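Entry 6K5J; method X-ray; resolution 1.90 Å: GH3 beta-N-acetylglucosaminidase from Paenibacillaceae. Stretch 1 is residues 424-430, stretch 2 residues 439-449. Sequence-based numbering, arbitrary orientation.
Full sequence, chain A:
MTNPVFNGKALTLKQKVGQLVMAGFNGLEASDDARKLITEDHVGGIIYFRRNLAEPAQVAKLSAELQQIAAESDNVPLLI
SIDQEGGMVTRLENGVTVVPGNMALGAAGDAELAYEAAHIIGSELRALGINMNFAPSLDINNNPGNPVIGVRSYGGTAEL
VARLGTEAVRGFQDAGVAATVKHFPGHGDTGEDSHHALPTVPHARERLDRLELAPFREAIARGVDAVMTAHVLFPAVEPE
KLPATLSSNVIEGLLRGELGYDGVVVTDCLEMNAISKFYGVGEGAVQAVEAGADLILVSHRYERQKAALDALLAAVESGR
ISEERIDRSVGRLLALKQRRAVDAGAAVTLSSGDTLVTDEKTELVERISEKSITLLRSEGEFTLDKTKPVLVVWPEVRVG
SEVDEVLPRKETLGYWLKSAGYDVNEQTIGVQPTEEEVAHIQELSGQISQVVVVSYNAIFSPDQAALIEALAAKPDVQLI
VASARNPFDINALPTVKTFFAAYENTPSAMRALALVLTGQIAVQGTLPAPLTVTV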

ATOM      1  N   VAL A 424     -16.717 -26.816  10.256  1.00 26.58           N
ATOM      2  CA  VAL A 424     -16.086 -25.594  10.735  1.00 26.27           C
ATOM      3  C   VAL A 424     -17.108 -24.757  11.488  1.00 25.87           C
ATOM      4  O   VAL A 424     -18.212 -24.508  10.990  1.00 25.90           O
ATOM      5  CB  VAL A 424     -15.475 -24.794   9.568  1.00 24.37           C
ATOM      6  CG1 VAL A 424     -14.974 -23.446  10.040  1.00 25.92           C
ATOM      7  CG2 VAL A 424     -14.340 -25.602   8.905  1.00 25.55           C
ATOM      8  N   ASN A 425     -16.733 -24.307  12.677  1.00 23.33           N
ATOM      9  CA  ASN A 425     -17.422 -23.230  13.371  1.00 26.09           C
ATOM     10  C   ASN A 425     -16.516 -22.005  13.271  1.00 26.45           C
ATOM     11  O   ASN A 425     -15.518 -21.918  13.987  1.00 23.79           O
ATOM     12  CB  ASN A 425     -17.690 -23.619  14.824  1.00 26.48           C
ATOM     13  CG  ASN A 425     -18.518 -22.586  15.568  1.00 31.53           C
ATOM     14  OD1 ASN A 425     -18.613 -21.433  15.152  1.00 28.66           O
ATOM     15  ND2 ASN A 425     -19.141 -23.006  16.668  1.00 33.54           N
ATOM     16  N   GLU A 426     -16.849 -21.059  12.384  1.00 26.32           N
ATOM     17  CA  GLU A 426     -16.067 -19.829  12.247  1.00 25.39           C
ATOM     18  C   GLU A 426     -16.713 -18.690  13.029  1.00 25.64           C
ATOM     19  O   GLU A 426     -17.828 -18.259  12.712  1.00 28.55           O
ATOM     20  CB  GLU A 426     -15.895 -19.413  10.789  1.00 24.81           C
ATOM     21  CG  GLU A 426     -14.924 -18.242  10.645  1.00 25.02           C
ATOM     22  CD  GLU A 426     -14.420 -18.067   9.224  1.00 26.62           C
ATOM     23  OE1 GLU A 426     -15.254 -17.875   8.312  1.00 23.91           O
ATOM     24  OE2 GLU A 426     -13.184 -18.142   9.023  1.00 23.74           O
ATOM     25  N   GLN A 427     -15.988 -18.180  14.019  1.00 23.51           N
ATOM     26  CA  GLN A 427     -16.442 -17.091  14.873  1.00 25.60           C
ATOM     27  C   GLN A 427     -15.664 -15.828  14.526  1.00 27.99           C
ATOM     28  O   GLN A 427     -14.430 -15.814  14.609  1.00 26.04           O
ATOM     29  CB  GLN A 427     -16.244 -17.446  16.344  1.00 25.64           C
ATOM     30  CG  GLN A 427     -17.145 -18.577  16.829  1.00 30.65           C
ATOM     31  CD  GLN A 427     -18.604 -18.164  16.871  1.00 32.25           C
ATOM     32  OE1 GLN A 427     -18.924 -17.035  17.241  1.00 33.16           O
ATOM     33  NE2 GLN A 427     -19.497 -19.072  16.478  1.00 28.59           N
ATOM     34  N   THR A 428     -16.377 -14.775  14.146  1.00 25.18           N
ATOM     35  CA  THR A 428     -15.744 -13.503  13.827  1.00 29.21           C
ATOM     36  C   THR A 428     -15.659 -12.641  15.075  1.00 30.54           C
ATOM     37  O   THR A 428     -16.661 -12.439  15.769  1.00 31.54           O
ATOM     38  CB  THR A 428     -16.510 -12.764  12.736  1.00 26.59           C
ATOM     39  OG1 THR A 428     -16.518 -13.559  11.552  1.00 26.25           O
ATOM     40  CG2 THR A 428     -15.848 -11.411  12.435  1.00 29.97           C
ATOM     41  N   ILE A 429     -14.463 -12.134  15.357  1.00 24.00           N
ATOM     42  CA  ILE A 429     -14.233 -11.264  16.500  1.00 26.26           C
ATOM     43  C   ILE A 429     -13.491 -10.024  16.019  1.00 28.09           C
ATOM     44  O   ILE A 429     -12.937  -9.986  14.920  1.00 27.25           O
ATOM     45  CB  ILE A 429     -13.451 -11.970  17.626  1.00 30.62           C
ATOM     46  CG1 ILE A 429     -12.011 -12.251  17.187  1.00 29.27           C
ATOM     47  CG2 ILE A 429     -14.179 -13.253  18.049  1.00 32.19           C
ATOM     48  CD1 ILE A 429     -11.083 -12.676  18.332  1.00 30.40           C
ATOM     49  N   GLY A 430     -13.505  -8.989  16.850  1.00 29.51           N
ATOM     50  CA  GLY A 430     -12.794  -7.776  16.512  1.00 29.04           C
ATOM     51  C   GLY A 430     -11.297  -7.940  16.677  1.00 29.73           C
ATOM     52  O   GLY A 430     -10.817  -8.742  17.483  1.00 28.87           O
ATOM     53  N   ALA A 439     -14.808 -14.177  25.979  1.00 39.34           N
ATOM     54  CA  ALA A 439     -15.461 -15.212  26.774  1.00 40.05           C
ATOM     55  C   ALA A 439     -16.127 -16.248  25.881  1.00 37.33           C
ATOM     56  O   ALA A 439     -16.096 -17.448  26.180  1.00 40.50           O
ATOM     57  CB  ALA A 439     -16.483 -14.580  27.719  1.00 42.93           C
ATOM     58  N   HIS A 440     -16.728 -15.804  24.773  1.00 32.97           N
ATOM     59  CA  HIS A 440     -17.370 -16.740  23.856  1.00 37.19           C
ATOM     60  C   HIS A 440     -16.352 -17.693  23.234  1.00 36.70           C
ATOM     61  O   HIS A 440     -16.624 -18.891  23.093  1.00 33.43           O
ATOM     62  CB  HIS A 440     -18.121 -15.979  22.766  1.00 37.05           C
ATOM     63  CG  HIS A 440     -19.035 -16.841  21.951  1.00 39.13           C
ATOM     64  ND1 HIS A 440     -19.323 -16.582  20.628  1.00 45.04           N
ATOM     65  CD2 HIS A 440     -19.721 -17.964  22.272  1.00 40.56           C
ATOM     66  CE1 HIS A 440     -20.151 -17.505  20.170  1.00 39.34           C
ATOM     67  NE2 HIS A 440     -20.408 -18.355  21.149  1.00 39.76           N
ATOM     68  N   ILE A 441     -15.175 -17.184  22.857  1.00 35.88           N
ATOM     69  CA  ILE A 441     -14.161 -18.044  22.247  1.00 35.67           C
ATOM     70  C   ILE A 441     -13.635 -19.050  23.266  1.00 33.27           C
ATOM     71  O   ILE A 441     -13.486 -20.239  22.966  1.00 32.35           O
ATOM     72  CB  ILE A 441     -13.013 -17.205  21.653  1.00 31.05           C
ATOM     73  CG1 ILE A 441     -13.511 -16.329  20.499  1.00 25.42           C
ATOM     74  CG2 ILE A 441     -11.881 -18.132  21.187  1.00 26.73           C
ATOM     75  CD1 ILE A 441     -14.393 -17.059  19.490  1.00 31.76           C
ATOM     76  N   GLN A 442     -13.342 -18.589  24.484  1.00 33.89           N
ATOM     77  CA  GLN A 442     -12.844 -19.503  25.505  1.00 38.19           C
ATOM     78  C   GLN A 442     -13.854 -20.607  25.789  1.00 39.65           C
ATOM     79  O   GLN A 442     -13.478 -21.765  26.001  1.00 36.19           O
ATOM     80  CB  GLN A 442     -12.503 -18.738  26.784  1.00 43.37           C
ATOM     81  CG  GLN A 442     -11.437 -17.668  26.582  1.00 47.26           C
ATOM     82  CD  GLN A 442     -10.344 -17.712  27.624  1.00 51.55           C
ATOM     83  OE1 GLN A 442      -9.923 -18.786  28.053  1.00 57.99           O
ATOM     84  NE2 GLN A 442      -9.868 -16.538  28.036  1.00 49.07           N
ATOM     85  N   GLU A 443     -15.143 -20.274  25.758  1.00 41.15           N
ATOM     86  CA  GLU A 443     -16.176 -21.273  25.998  1.00 40.54           C
ATOM     87  C   GLU A 443     -16.238 -22.290  24.865  1.00 40.66           C
ATOM     88  O   GLU A 443     -16.265 -23.502  25.107  1.00 36.69           O
ATOM     89  CB  GLU A 443     -17.531 -20.589  26.176  1.00 44.16           C
ATOM     90  CG  GLU A 443     -18.631 -21.515  26.681  1.00 50.13           C
ATOM     91  CD  GLU A 443     -19.996 -21.166  26.120  1.00 55.66           C
ATOM     92  OE1 GLU A 443     -20.354 -21.684  25.040  1.00 61.21           O
ATOM     93  OE2 GLU A 443     -20.714 -20.371  26.762  1.00 62.32           O
ATOM     94  N   LEU A 444     -16.270 -21.818  23.617  1.00 36.78           N
ATOM     95  CA  LEU A 444     -16.350 -22.744  22.491  1.00 34.25           C
ATOM     96  C   LEU A 444     -15.114 -23.631  22.405  1.00 30.33           C
ATOM     97  O   LEU A 444     -15.198 -24.767  21.923  1.00 32.45           O
ATOM     98  CB  LEU A 444     -16.548 -21.969  21.189  1.00 29.53           C
ATOM     99  CG  LEU A 444     -17.956 -21.425  20.953  1.00 40.35           C
ATOM    100  CD1 LEU A 444     -17.946 -20.343  19.876  1.00 36.24           C
ATOM    101  CD2 LEU A 444     -18.904 -22.556  20.580  1.00 37.44           C
ATOM    102  N   SER A 445     -13.962 -23.141  22.867  1.00 33.08           N
ATOM    103  CA  SER A 445     -12.754 -23.957  22.864  1.00 32.34           C
ATOM    104  C   SER A 445     -12.843 -25.107  23.856  1.00 35.41           C
ATOM    105  O   SER A 445     -12.104 -26.088  23.718  1.00 34.10           O
ATOM    106  CB  SER A 445     -11.523 -23.101  23.170  1.00 34.95           C
ATOM    107  OG  SER A 445     -11.513 -22.659  24.516  1.00 38.19           O
ATOM    108  N   GLY A 446     -13.723 -25.006  24.856  1.00 35.54           N
ATOM    109  CA  GLY A 446     -13.989 -26.150  25.711  1.00 36.41           C
ATOM    110  C   GLY A 446     -14.834 -27.212  25.042  1.00 38.62           C
ATOM    111  O   GLY A 446     -14.827 -28.368  25.476  1.00 42.08           O
ATOM    112  N   GLN A 447     -15.554 -26.848  23.986  1.00 37.13           N
ATOM    113  CA  GLN A 447     -16.382 -27.799  23.260  1.00 39.10           C
ATOM    114  C   GLN A 447     -15.767 -28.257  21.948  1.00 36.69           C
ATOM    115  O   GLN A 447     -16.143 -29.323  21.450  1.00 33.28           O
ATOM    116  CB  GLN A 447     -17.764 -27.191  22.989  1.00 38.43           C
ATOM    117  CG  GLN A 447     -18.350 -26.462  24.197  1.00 47.03           C
ATOM    118  CD  GLN A 447     -19.544 -25.596  23.837  1.00 50.09           C
ATOM    119  OE1 GLN A 447     -20.169 -25.781  22.790  1.00 53.69           O
ATOM    120  NE2 GLN A 447     -19.867 -24.643  24.706  1.00 55.73           N
ATOM    121  N   ILE A 448     -14.837 -27.489  21.381  1.00 35.13           N
ATOM    122  CA  ILE A 448     -14.157 -27.844  20.137  1.00 30.86           C
ATOM    123  C   ILE A 448     -12.658 -27.734  20.396  1.00 31.91           C
ATOM    124  O   ILE A 448     -12.140 -26.629  20.597  1.00 31.63           O
ATOM    125  CB  ILE A 448     -14.581 -26.947  18.964  1.00 31.38           C
ATOM    126  CG1 ILE A 448     -16.097 -27.048  18.735  1.00 34.05           C
ATOM    127  CG2 ILE A 448     -13.828 -27.335  17.697  1.00 27.79           C
ATOM    128  CD1 ILE A 448     -16.650 -26.078  17.691  1.00 31.71           C
ATOM    129  N   SER A 449     -11.957 -28.869  20.385  1.00 30.58           N
ATOM    130  CA  SER A 449     -10.556 -28.857  20.804  1.00 38.44           C
ATOM    131  C   SER A 449      -9.602 -28.417  19.689  1.00 33.32           C
ATOM    132  O   SER A 449      -8.535 -27.857  19.983  1.00 30.09           O
ATOM    133  CB  SER A 449     -10.162 -30.235  21.344  1.00 38.94           C
ATOM    134  OG  SER A 449      -9.549 -31.028  20.350  1.00 45.45           O
TER

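Strand 424-430 packs against the helix that includes A439 and L444, the two running nearly antiparallel, with 158° between their N-to-C directions and axes 10.2 Å apart at closest approach. The backbones come nearest at Q427 and I441, whose CA atoms lie 7.8 Å apart; further along, N425 CA and I448 CA are the corresponding pair, at 8.8 Å. No hydrogen bond crosses between the stretches, so the contact rests on side-chain packing.

The alternation of the extended strand directs the CA-to-CB bonds of N425, Q427 and I429 toward the helix, while those of V424 and T428 point away. Q427 is central. Its CB lies 3.7 Å from I441 CD1 and its CG 3.6 Å from L444 CD1, so the aliphatic part of a polar side chain packs against both residues. I441 leaves the helix sideways, but its end reaches the strand, and its CG1 also meets I429 CG2 at 4.0 Å. At the other end, N425 CB lies 3.9 Å from CD1 of I448, a loop residue whose N still donates to L444 O.

The amide groups of the strand partly satisfy each other: Q427 NE2 donates to N425 OD1 (2.8 Å, 163°). Q427 OE1 approaches the H440 ring obliquely, 3.2 Å from CE1; it is 3.4 Å from H440 ND1, but the angle is too poor for a hydrogen bond.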